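Local coordinates for protein alanine racemase, biosynthetic (Pseudomonas aeruginosa PAO1, PDB 6A2F) that belongs to the alanine racemase family of pyridoxal-phosphate enzymes, two-domain proteins with an N-terminal barrel and a C-terminal, mostly beta domain, here assembled as a dimer, at residues Pro135-Arg146 with Ser177-Asp187; Gly272-Thr280 with Leu344-Val352. One frame throughout, in Å; residues are numbered along the deposited sequence.

In the fold
The two contacts occupy different domains and do not touch: their centres lie 42 Å apart, their nearest atoms about 25 Å, on opposite sides of the chain's centre. Contact 1 closes, along the chain, before contact 2 opens. It sits in the N-terminal barrel, its centre 29 Å from that of the chain, where helix 135-145 meets the end of helix 169-179 and the loop after it; no other chain reaches it. Contact 2, centred 15 Å from the middle, belongs to the C-terminal domain and to the subunit interface. Its Tyr-273 lines one of the D-lysine pockets, whereas the Lys-347 side chain stays about 11 Å from another bound D-lysine.

Contact 1 of 2, residues Pro135-Arg146 with Ser177-Asp187; sequences PAALRAWHARLR and SFLGLLDLDFD
His-142 and Arg-146, one turn apart, converge on Asp-185 O from opposite faces of its carbonyl plane. His-142 NE2 donates to Asp-185 O at 2.8 Å, nearly straight (170°), the acceptor in the imidazole plane. Arg-146 NH1 is 3.1 Å from Asp-185 O, and its NH2 reaches the syn lone pair of Asp-187 OD2 at 3.0 Å, with guanidinium and carboxylate planes almost perpendicular. Bends at chi2 and chi3 fold the arginine back to these acceptors. The imidazole is held from two further directions: Leu-184 CB sits over one face, 4.1 Å from the ring centroid, and the edge of the His-142 ring meets the face of Phe-186 in a T-shaped pair (planes at 75°). Farther along, Arg-139 NH1 bonds Gly-180 O at 3.2 Å, while NH2 forms a salt bridge to Asp-183 OD2 at 2.6 Å with the two planes nearly coplanar. Leu-138 CD2 packs against Phe-186 CZ and Leu-181 CD1. In the second shell, Leu-154 N of strand 151-157 also bonds Asp-187 OD2. Directional bonds tie the helix to the loop leading into strand 189-190, and the paired arginines probably favour the ionised form of Asp-183 and Asp-187.

Contact 2 of 2, residues Gly272-Thr280 with Leu344-Val352; sequences GYADGYPRT and LLSKVTARV. With DLY (D-lysine), chain D; ACT (acetate ion), chain E.
The loop between strands 264-269 and 286-289, part of the wall of a D-lysine pocket, lies against the chain that leaves helix 341-346. Thr-349 clasps it through two successive carbonyls. Thr-349 OG1, set between backbone N and carbonyl carbon (chi1 55°), donates to Ala-274 O at 2.6 Å, in the carbonyl plane and on a lone pair. Thr-349 N reaches Asp-275 O at 3.2 Å from above the carbonyl plane, and Val-348 CA adds a CA-H...O contact to that oxygen. Gly-276 CA comes within 3.2 Å of Lys-347 O, a tight approach of the two backbones. Within this C-terminal domain, the Asp-275 carboxylate braces the turn internally: OD2 accepts from Gly-272 N at 2.7 Å through its anti lone pair. Asp-275 OD1 forms a salt bridge with Arg-351 NE at 2.9 Å, a weak hydrogen bond by its angle (124°), and Arg-2 is its second partner. Arg-351 NH1 also pairs with Asp-303, and NH2 with Glu-63 of the second subunit, while Ala-274 CB covers one guanidinium face. Beyond the turn, Pro-278 CG packs on Leu-344 CD1 at 3.6 Å. On the pocket side, Tyr-273 OH accepts from D-lysine NZ at 2.6 Å, the amine lying at the ring edge. Arg-279 NH2 donates at 2.6 Å to OXT of an acetate ion, probably from the crystallisation liquor. Lys-347 NZ bonds Tyr-277 O of the second subunit.

Contact 1 of 2, residues Pro135-Arg146 with Ser177-Asp187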
loop_
_atom_site.group_PDB
_atom_site.type_symbol
_atom_site.label_atom_id
_atom_site.label_comp_id
_atom_site.label_asym_id
_atom_site.label_seq_id
_atom_site.Cartn_x
_atom_site.Cartn_y
_atom_site.Cartn_z
ATOM N N PRO A 135 -1.341 21.392 28.664
ATOM C CA PRO A 135 -1.869 22.754 28.823
ATOM C C PRO A 135 -0.861 23.785 29.356
ATOM O O PRO A 135 -0.821 24.906 28.850
ATOM C CB PRO A 135 -3.038 22.564 29.793
ATOM C CG PRO A 135 -3.510 21.178 29.515
ATOM C CD PRO A 135 -2.269 20.382 29.210
ATOM N N ALA A 136 -0.042 23.406 30.339
ATOM C CA ALA A 136 0.933 24.341 30.929
ATOM C C ALA A 136 1.977 24.829 29.914
ATOM O O ALA A 136 2.256 26.025 29.830
ATOM C CB ALA A 136 1.607 23.730 32.153
ATOM N N ALA A 137 2.536 23.898 29.143
ATOM C CA ALA A 137 3.541 24.222 28.135
ATOM C C ALA A 137 2.967 25.102 27.023
ATOM O O ALA A 137 3.642 26.017 26.542
ATOM C CB ALA A 137 4.156 22.950 27.562
ATOM N N LEU A 138 1.721 24.839 26.633
ATOM C CA LEU A 138 1.074 25.631 25.591
ATOM C C LEU A 138 0.862 27.074 26.036
ATOM O O LEU A 138 1.074 28.004 25.251
ATOM C CB LEU A 138 -0.242 24.998 25.126
ATOM C CG LEU A 138 -0.694 25.441 23.726
ATOM C CD1 LEU A 138 -1.310 24.281 22.967
ATOM C CD2 LEU A 138 -1.641 26.636 23.761
ATOM N N ARG A 139 0.460 27.261 27.290
ATOM C CA ARG A 139 0.308 28.608 27.851
ATOM C C ARG A 139 1.656 29.330 27.823
ATOM O O ARG A 139 1.733 30.487 27.412
ATOM C CB ARG A 139 -0.272 28.562 29.272
ATOM C CG ARG A 139 -1.530 27.710 29.390
ATOM C CD ARG A 139 -2.206 27.807 30.747
ATOM N NE ARG A 139 -3.245 28.828 30.726
ATOM C CZ ARG A 139 -4.543 28.583 30.592
ATOM N NH1 ARG A 139 -4.996 27.342 30.482
ATOM N NH2 ARG A 139 -5.394 29.591 30.576
ATOM N N ALA A 140 2.712 28.624 28.224
ATOM C CA ALA A 140 4.071 29.165 28.194
ATOM C C ALA A 140 4.483 29.608 26.788
ATOM O O ALA A 140 5.012 30.709 26.606
ATOM C CB ALA A 140 5.060 28.152 28.749
ATOM N N TRP A 141 4.225 28.751 25.799
ATOM C CA TRP A 141 4.546 29.065 24.406
ATOM C C TRP A 141 3.672 30.183 23.843
ATOM O O TRP A 141 4.134 30.970 23.014
ATOM C CB TRP A 141 4.510 27.812 23.531
ATOM C CG TRP A 141 5.773 27.037 23.649
ATOM C CD1 TRP A 141 6.020 25.996 24.496
ATOM C CD2 TRP A 141 6.989 27.267 22.930
ATOM N NE1 TRP A 141 7.311 25.554 24.340
ATOM C CE2 TRP A 141 7.929 26.317 23.385
ATOM C CE3 TRP A 141 7.374 28.180 21.942
ATOM C CZ2 TRP A 141 9.232 26.250 22.885
ATOM C CZ3 TRP A 141 8.668 28.115 21.441
ATOM C CH2 TRP A 141 9.583 27.154 21.916
ATOM N N HIS A 142 2.424 30.263 24.304
ATOM C CA HIS A 142 1.555 31.374 23.928
ATOM C C HIS A 142 2.164 32.701 24.389
ATOM O O HIS A 142 2.243 33.652 23.608
ATOM C CB HIS A 142 0.136 31.209 24.481
ATOM C CG HIS A 142 -0.799 32.300 24.059
ATOM N ND1 HIS A 142 -0.904 33.495 24.740
ATOM C CD2 HIS A 142 -1.652 32.388 23.011
ATOM C CE1 HIS A 142 -1.790 34.267 24.133
ATOM N NE2 HIS A 142 -2.257 33.619 23.081
ATOM N N ALA A 143 2.605 32.740 25.649
ATOM C CA ALA A 143 3.272 33.912 26.232
ATOM C C ALA A 143 4.512 34.348 25.442
ATOM O O ALA A 143 4.772 35.542 25.301
ATOM C CB ALA A 143 3.636 33.648 27.689
ATOM N N ARG A 144 5.264 33.380 24.927
ATOM C CA ARG A 144 6.457 33.678 24.145
ATOM C C ARG A 144 6.101 34.207 22.756
ATOM O O ARG A 144 6.751 35.125 22.251
ATOM C CB ARG A 144 7.354 32.436 24.027
ATOM C CG ARG A 144 8.838 32.740 23.816
ATOM C CD ARG A 144 9.725 31.518 24.086
ATOM N NE ARG A 144 9.134 30.613 25.080
ATOM C CZ ARG A 144 9.695 29.495 25.535
ATOM N NH1 ARG A 144 10.897 29.110 25.112
ATOM N NH2 ARG A 144 9.044 28.760 26.436
ATOM N N LEU A 145 5.053 33.643 22.157
ATOM C CA LEU A 145 4.794 33.826 20.726
ATOM C C LEU A 145 3.759 34.882 20.346
ATOM O O LEU A 145 3.731 35.311 19.193
ATOM C CB LEU A 145 4.429 32.486 20.070
ATOM C CG LEU A 145 5.543 31.439 19.980
ATOM C CD1 LEU A 145 4.975 30.089 19.561
ATOM C CD2 LEU A 145 6.639 31.877 19.020
ATOM N N ARG A 146 2.920 35.299 21.296
ATOM C CA ARG A 146 1.789 36.188 20.993
ATOM C C ARG A 146 2.164 37.505 20.296
ATOM O O ARG A 146 1.430 37.965 19.417
ATOM C CB ARG A 146 0.927 36.448 22.239
ATOM C CG ARG A 146 -0.261 37.398 22.036
ATOM C CD ARG A 146 -1.367 36.829 21.147
ATOM N NE ARG A 146 -1.157 37.096 19.720
ATOM C CZ ARG A 146 -2.004 36.747 18.750
ATOM N NH1 ARG A 146 -3.137 36.111 19.032
ATOM N NH2 ARG A 146 -1.718 37.037 17.488
ATOM N N SER A 177 -10.427 19.995 27.764
ATOM C CA SER A 177 -9.027 20.408 27.717
ATOM C C SER A 177 -8.836 21.582 26.752
ATOM O O SER A 177 -8.220 22.588 27.107
ATOM C CB SER A 177 -8.138 19.232 27.306
ATOM O OG SER A 177 -6.799 19.650 27.097
ATOM N N PHE A 178 -9.381 21.439 25.544
ATOM C CA PHE A 178 -9.350 22.472 24.512
ATOM C C PHE A 178 -9.999 23.764 25.008
ATOM O O PHE A 178 -9.385 24.830 24.936
ATOM C CB PHE A 178 -10.050 21.964 23.239
ATOM C CG PHE A 178 -9.836 22.833 22.023
ATOM C CD1 PHE A 178 -10.609 23.975 21.811
ATOM C CD2 PHE A 178 -8.878 22.494 21.072
ATOM C CE1 PHE A 178 -10.418 24.770 20.690
ATOM C CE2 PHE A 178 -8.684 23.281 19.945
ATOM C CZ PHE A 178 -9.456 24.419 19.753
ATOM N N LEU A 179 -11.225 23.654 25.523
ATOM C CA LEU A 179 -11.995 24.808 26.000
ATOM C C LEU A 179 -11.329 25.534 27.170
ATOM O O LEU A 179 -11.503 26.744 27.335
ATOM C CB LEU A 179 -13.417 24.389 26.390
ATOM C CG LEU A 179 -14.396 23.967 25.285
ATOM C CD1 LEU A 179 -15.575 23.221 25.891
ATOM C CD2 LEU A 179 -14.877 25.151 24.456
ATOM N N GLY A 180 -10.567 24.793 27.973
ATOM C CA GLY A 180 -9.856 25.365 29.112
ATOM C C GLY A 180 -8.719 26.302 28.732
ATOM O O GLY A 180 -8.058 26.869 29.605
ATOM N N LEU A 181 -8.483 26.463 27.431
ATOM C CA LEU A 181 -7.442 27.365 26.950
ATOM C C LEU A 181 -8.006 28.600 26.250
ATOM O O LEU A 181 -7.253 29.491 25.857
ATOM C CB LEU A 181 -6.474 26.630 26.015
ATOM C CG LEU A 181 -5.565 25.540 26.587
ATOM C CD1 LEU A 181 -4.898 24.792 25.444
ATOM C CD2 LEU A 181 -4.523 26.107 27.540
ATOM N N LEU A 182 -9.329 28.663 26.117
ATOM C CA LEU A 182 -9.965 29.711 25.320
ATOM C C LEU A 182 -10.075 31.070 26.029
ATOM O O LEU A 182 -10.695 32.007 25.517
ATOM C CB LEU A 182 -11.312 29.232 24.755
ATOM C CG LEU A 182 -11.293 27.996 23.827
ATOM C CD1 LEU A 182 -12.601 27.875 23.053
ATOM C CD2 LEU A 182 -10.112 27.999 22.862
ATOM N N ASP A 183 -9.449 31.172 27.199
ATOM C CA ASP A 183 -9.216 32.461 27.848
ATOM C C ASP A 183 -8.045 33.194 27.178
ATOM O O ASP A 183 -7.925 34.417 27.294
ATOM C CB ASP A 183 -8.935 32.273 29.340
ATOM C CG ASP A 183 -7.783 31.319 29.598
ATOM O OD1 ASP A 183 -7.980 30.090 29.473
ATOM O OD2 ASP A 183 -6.678 31.795 29.930
ATOM N N LEU A 184 -7.194 32.437 26.481
ATOM C CA LEU A 184 -6.043 32.985 25.759
ATOM C C LEU A 184 -6.441 33.559 24.405
ATOM O O LEU A 184 -7.365 33.063 23.757
ATOM C CB LEU A 184 -4.967 31.914 25.551
ATOM C CG LEU A 184 -4.334 31.223 26.760
ATOM C CD1 LEU A 184 -3.545 30.003 26.300
ATOM C CD2 LEU A 184 -3.458 32.178 27.558
ATOM N N ASP A 185 -5.717 34.590 23.979
ATOM C CA ASP A 185 -5.974 35.262 22.708
ATOM C C ASP A 185 -5.496 34.423 21.521
ATOM O O ASP A 185 -4.294 34.318 21.254
ATOM C CB ASP A 185 -5.313 36.646 22.696
ATOM C CG ASP A 185 -5.756 37.514 21.517
ATOM O OD1 ASP A 185 -6.291 36.987 20.512
ATOM O OD2 ASP A 185 -5.552 38.744 21.597
ATOM N N PHE A 186 -6.458 33.832 20.818
ATOM C CA PHE A 186 -6.200 33.046 19.618
ATOM C C PHE A 186 -6.947 33.643 18.430
ATOM O O PHE A 186 -8.110 34.035 18.550
ATOM C CB PHE A 186 -6.656 31.598 19.818
ATOM C CG PHE A 186 -5.717 30.762 20.640
ATOM C CD1 PHE A 186 -4.416 30.516 20.208
ATOM C CD2 PHE A 186 -6.143 30.189 21.835
ATOM C CE1 PHE A 186 -3.552 29.728 20.961
ATOM C CE2 PHE A 186 -5.284 29.401 22.590
ATOM C CZ PHE A 186 -3.987 29.167 22.151
ATOM N N ASP A 187 -6.281 33.700 17.281
ATOM C CA ASP A 187 -6.905 34.196 16.060
ATOM C C ASP A 187 -7.839 33.156 15.455
ATOM O O ASP A 187 -8.906 33.497 14.949
ATOM C CB ASP A 187 -5.841 34.613 15.045
ATOM C CG ASP A 187 -5.017 35.784 15.524
ATOM O OD1 ASP A 187 -5.566 36.902 15.594
ATOM O OD2 ASP A 187 -3.824 35.592 15.836
#

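Contact 2 of 2, residues Gly272-Thr280 with Leu344-Val352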
loop_
_atom_site.group_PDB
_atom_site.type_symbol
_atom_site.label_atom_id
_atom_site.label_comp_id
_atom_site.label_asym_id
_atom_site.label_seq_id
_atom_site.Cartn_x
_atom_site.Cartn_y
_atom_site.Cartn_z
ATOM N N GLY A 272 -4.477 -7.260 -7.034
ATOM C CA GLY A 272 -3.808 -7.939 -5.926
ATOM C C GLY A 272 -3.234 -6.970 -4.917
ATOM O O GLY A 272 -3.427 -5.758 -5.037
ATOM N N TYR A 273 -2.510 -7.492 -3.929
ATOM C CA TYR A 273 -2.041 -6.653 -2.819
ATOM C C TYR A 273 -1.023 -5.573 -3.201
ATOM O O TYR A 273 -0.898 -4.571 -2.499
ATOM C CB TYR A 273 -1.586 -7.470 -1.595
ATOM C CG TYR A 273 -0.455 -8.451 -1.811
ATOM C CD1 TYR A 273 0.861 -8.015 -1.969
ATOM C CD2 TYR A 273 -0.696 -9.826 -1.815
ATOM C CE1 TYR A 273 1.896 -8.921 -2.155
ATOM C CE2 TYR A 273 0.336 -10.738 -1.991
ATOM C CZ TYR A 273 1.626 -10.280 -2.163
ATOM O OH TYR A 273 2.645 -11.187 -2.344
ATOM N N ALA A 274 -0.319 -5.764 -4.317
ATOM C CA ALA A 274 0.586 -4.736 -4.834
ATOM C C ALA A 274 -0.159 -3.576 -5.500
ATOM O O ALA A 274 0.426 -2.529 -5.763
ATOM C CB ALA A 274 1.594 -5.342 -5.793
ATOM N N ASP A 275 -1.444 -3.770 -5.781
ATOM C CA ASP A 275 -2.291 -2.689 -6.275
ATOM C C ASP A 275 -2.866 -1.873 -5.114
ATOM O O ASP A 275 -3.410 -0.790 -5.317
ATOM C CB ASP A 275 -3.413 -3.246 -7.148
ATOM C CG ASP A 275 -2.892 -4.076 -8.312
ATOM O OD1 ASP A 275 -2.112 -3.537 -9.138
ATOM O OD2 ASP A 275 -3.272 -5.267 -8.406
ATOM N N GLY A 276 -2.726 -2.396 -3.899
ATOM C CA GLY A 276 -3.244 -1.735 -2.708
ATOM C C GLY A 276 -4.254 -2.571 -1.941
ATOM O O GLY A 276 -4.589 -2.250 -0.797
ATOM N N TYR A 277 -4.740 -3.641 -2.573
ATOM C CA TYR A 277 -5.715 -4.520 -1.946
ATOM C C TYR A 277 -5.107 -5.200 -0.714
ATOM O O TYR A 277 -3.919 -5.538 -0.717
ATOM C CB TYR A 277 -6.238 -5.559 -2.949
ATOM C CG TYR A 277 -7.642 -6.024 -2.623
ATOM C CD1 TYR A 277 -8.752 -5.327 -3.098
ATOM C CD2 TYR A 277 -7.860 -7.138 -1.817
ATOM C CE1 TYR A 277 -10.038 -5.733 -2.785
ATOM C CE2 TYR A 277 -9.142 -7.551 -1.500
ATOM C CZ TYR A 277 -10.227 -6.842 -1.988
ATOM O OH TYR A 277 -11.501 -7.246 -1.676
ATOM N N PRO A 278 -5.902 -5.365 0.361
ATOM C CA PRO A 278 -5.374 -6.064 1.545
ATOM C C PRO A 278 -5.036 -7.518 1.238
ATOM O O PRO A 278 -5.895 -8.254 0.748
ATOM C CB PRO A 278 -6.530 -5.986 2.545
ATOM C CG PRO A 278 -7.291 -4.768 2.135
ATOM C CD PRO A 278 -7.211 -4.739 0.631
ATOM N N ARG A 279 -3.798 -7.926 1.515
ATOM C CA ARG A 279 -3.377 -9.302 1.245
ATOM C C ARG A 279 -4.175 -10.331 2.042
ATOM O O ARG A 279 -4.455 -11.425 1.541
ATOM C CB ARG A 279 -1.884 -9.500 1.509
ATOM C CG ARG A 279 -1.459 -10.950 1.373
ATOM C CD ARG A 279 0.009 -11.203 1.655
ATOM N NE ARG A 279 0.236 -12.643 1.716
ATOM C CZ ARG A 279 0.133 -13.376 2.821
ATOM N NH1 ARG A 279 -0.169 -12.812 3.985
ATOM N NH2 ARG A 279 0.339 -14.682 2.764
ATOM N N THR A 280 -4.530 -9.974 3.276
ATOM C CA THR A 280 -5.148 -10.915 4.216
ATOM C C THR A 280 -6.683 -10.948 4.140
ATOM O O THR A 280 -7.333 -11.593 4.965
ATOM C CB THR A 280 -4.694 -10.645 5.671
ATOM O OG1 THR A 280 -4.942 -9.274 6.010
ATOM C CG2 THR A 280 -3.207 -10.936 5.831
ATOM N N LEU A 344 -7.450 1.414 2.662
ATOM C CA LEU A 344 -7.699 0.923 1.311
ATOM C C LEU A 344 -7.540 2.029 0.273
ATOM O O LEU A 344 -6.889 1.823 -0.751
ATOM C CB LEU A 344 -9.080 0.275 1.211
ATOM C CG LEU A 344 -9.212 -1.221 1.538
ATOM C CD1 LEU A 344 -8.677 -1.565 2.921
ATOM C CD2 LEU A 344 -10.669 -1.658 1.413
ATOM N N LEU A 345 -8.115 3.198 0.556
ATOM C CA LEU A 345 -8.066 4.344 -0.354
ATOM C C LEU A 345 -6.655 4.907 -0.529
ATOM O O LEU A 345 -6.191 5.092 -1.657
ATOM C CB LEU A 345 -9.022 5.460 0.108
ATOM C CG LEU A 345 -10.538 5.230 0.045
ATOM C CD1 LEU A 345 -11.279 6.412 0.654
ATOM C CD2 LEU A 345 -11.008 4.992 -1.384
ATOM N N SER A 346 -5.969 5.162 0.584
ATOM C CA SER A 346 -4.672 5.836 0.529
ATOM C C SER A 346 -3.514 4.936 0.096
ATOM O O SER A 346 -2.415 5.428 -0.162
ATOM C CB SER A 346 -4.354 6.527 1.856
ATOM O OG SER A 346 -4.052 5.578 2.849
ATOM N N LYS A 347 -3.759 3.629 0.003
ATOM C CA LYS A 347 -2.710 2.685 -0.391
ATOM C C LYS A 347 -2.831 2.117 -1.807
ATOM O O LYS A 347 -2.063 1.225 -2.193
ATOM C CB LYS A 347 -2.560 1.558 0.627
ATOM C CG LYS A 347 -1.666 1.943 1.781
ATOM C CD LYS A 347 -0.939 0.733 2.337
ATOM C CE LYS A 347 -1.539 0.287 3.653
ATOM N NZ LYS A 347 -0.569 -0.549 4.410
ATOM N N VAL A 348 -3.785 2.631 -2.575
ATOM C CA VAL A 348 -3.856 2.317 -3.998
ATOM C C VAL A 348 -2.559 2.825 -4.652
ATOM O O VAL A 348 -2.280 4.028 -4.664
ATOM C CB VAL A 348 -5.123 2.918 -4.647
ATOM C CG1 VAL A 348 -5.145 2.645 -6.140
ATOM C CG2 VAL A 348 -6.374 2.360 -3.982
ATOM N N THR A 349 -1.765 1.894 -5.171
ATOM C CA THR A 349 -0.374 2.180 -5.567
ATOM C C THR A 349 -0.239 2.887 -6.914
ATOM O O THR A 349 -1.186 2.930 -7.700
ATOM C CB THR A 349 0.478 0.896 -5.595
ATOM O OG1 THR A 349 -0.149 -0.069 -6.452
ATOM C CG2 THR A 349 0.631 0.315 -4.192
ATOM N N ALA A 350 0.957 3.418 -7.169
ATOM C CA ALA A 350 1.257 4.194 -8.377
ATOM C C ALA A 350 0.914 3.471 -9.678
ATOM O O ALA A 350 0.502 4.106 -10.653
ATOM C CB ALA A 350 2.714 4.634 -8.385
ATOM N N ARG A 351 1.062 2.148 -9.687
ATOM C CA ARG A 351 0.837 1.371 -10.907
ATOM C C ARG A 351 -0.634 1.200 -11.280
ATOM O O ARG A 351 -0.946 0.724 -12.368
ATOM C CB ARG A 351 1.529 0.018 -10.823
ATOM C CG ARG A 351 0.840 -0.996 -9.935
ATOM C CD ARG A 351 1.472 -2.349 -10.181
ATOM N NE ARG A 351 0.713 -3.417 -9.555
ATOM C CZ ARG A 351 0.888 -4.703 -9.815
ATOM N NH1 ARG A 351 0.143 -5.597 -9.185
ATOM N NH2 ARG A 351 1.796 -5.093 -10.703
ATOM N N VAL A 352 -1.533 1.574 -10.374
ATOM C CA VAL A 352 -2.955 1.639 -10.694
ATOM C C VAL A 352 -3.237 3.011 -11.298
ATOM O O VAL A 352 -3.163 4.021 -10.596
ATOM C CB VAL A 352 -3.839 1.426 -9.448
ATOM C CG1 VAL A 352 -5.315 1.465 -9.824
ATOM C CG2 VAL A 352 -3.483 0.117 -8.762
HETATM N N DLY D . 0.359 -15.707 -8.273
HETATM C CA DLY D . 1.322 -14.587 -8.037
HETATM C C DLY D . 0.802 -13.288 -8.605
HETATM O O DLY D . 1.385 -12.721 -9.528
HETATM C CB DLY D . 1.554 -14.442 -6.536
HETATM C CG DLY D . 2.983 -14.047 -6.172
HETATM C CD DLY D . 3.008 -13.221 -4.892
HETATM C CE DLY D . 2.984 -14.095 -3.644
HETATM N NZ DLY D . 1.882 -13.666 -2.808
HETATM O OXT DLY D . -0.215 -12.740 -8.176
HETATM C C ACT E . 1.498 -16.033 -0.044
HETATM O O ACT E . 1.723 -14.945 -0.625
HETATM O OXT ACT E . 0.484 -16.197 0.664
HETATM C CH3 ACT E . 2.460 -17.179 -0.193
#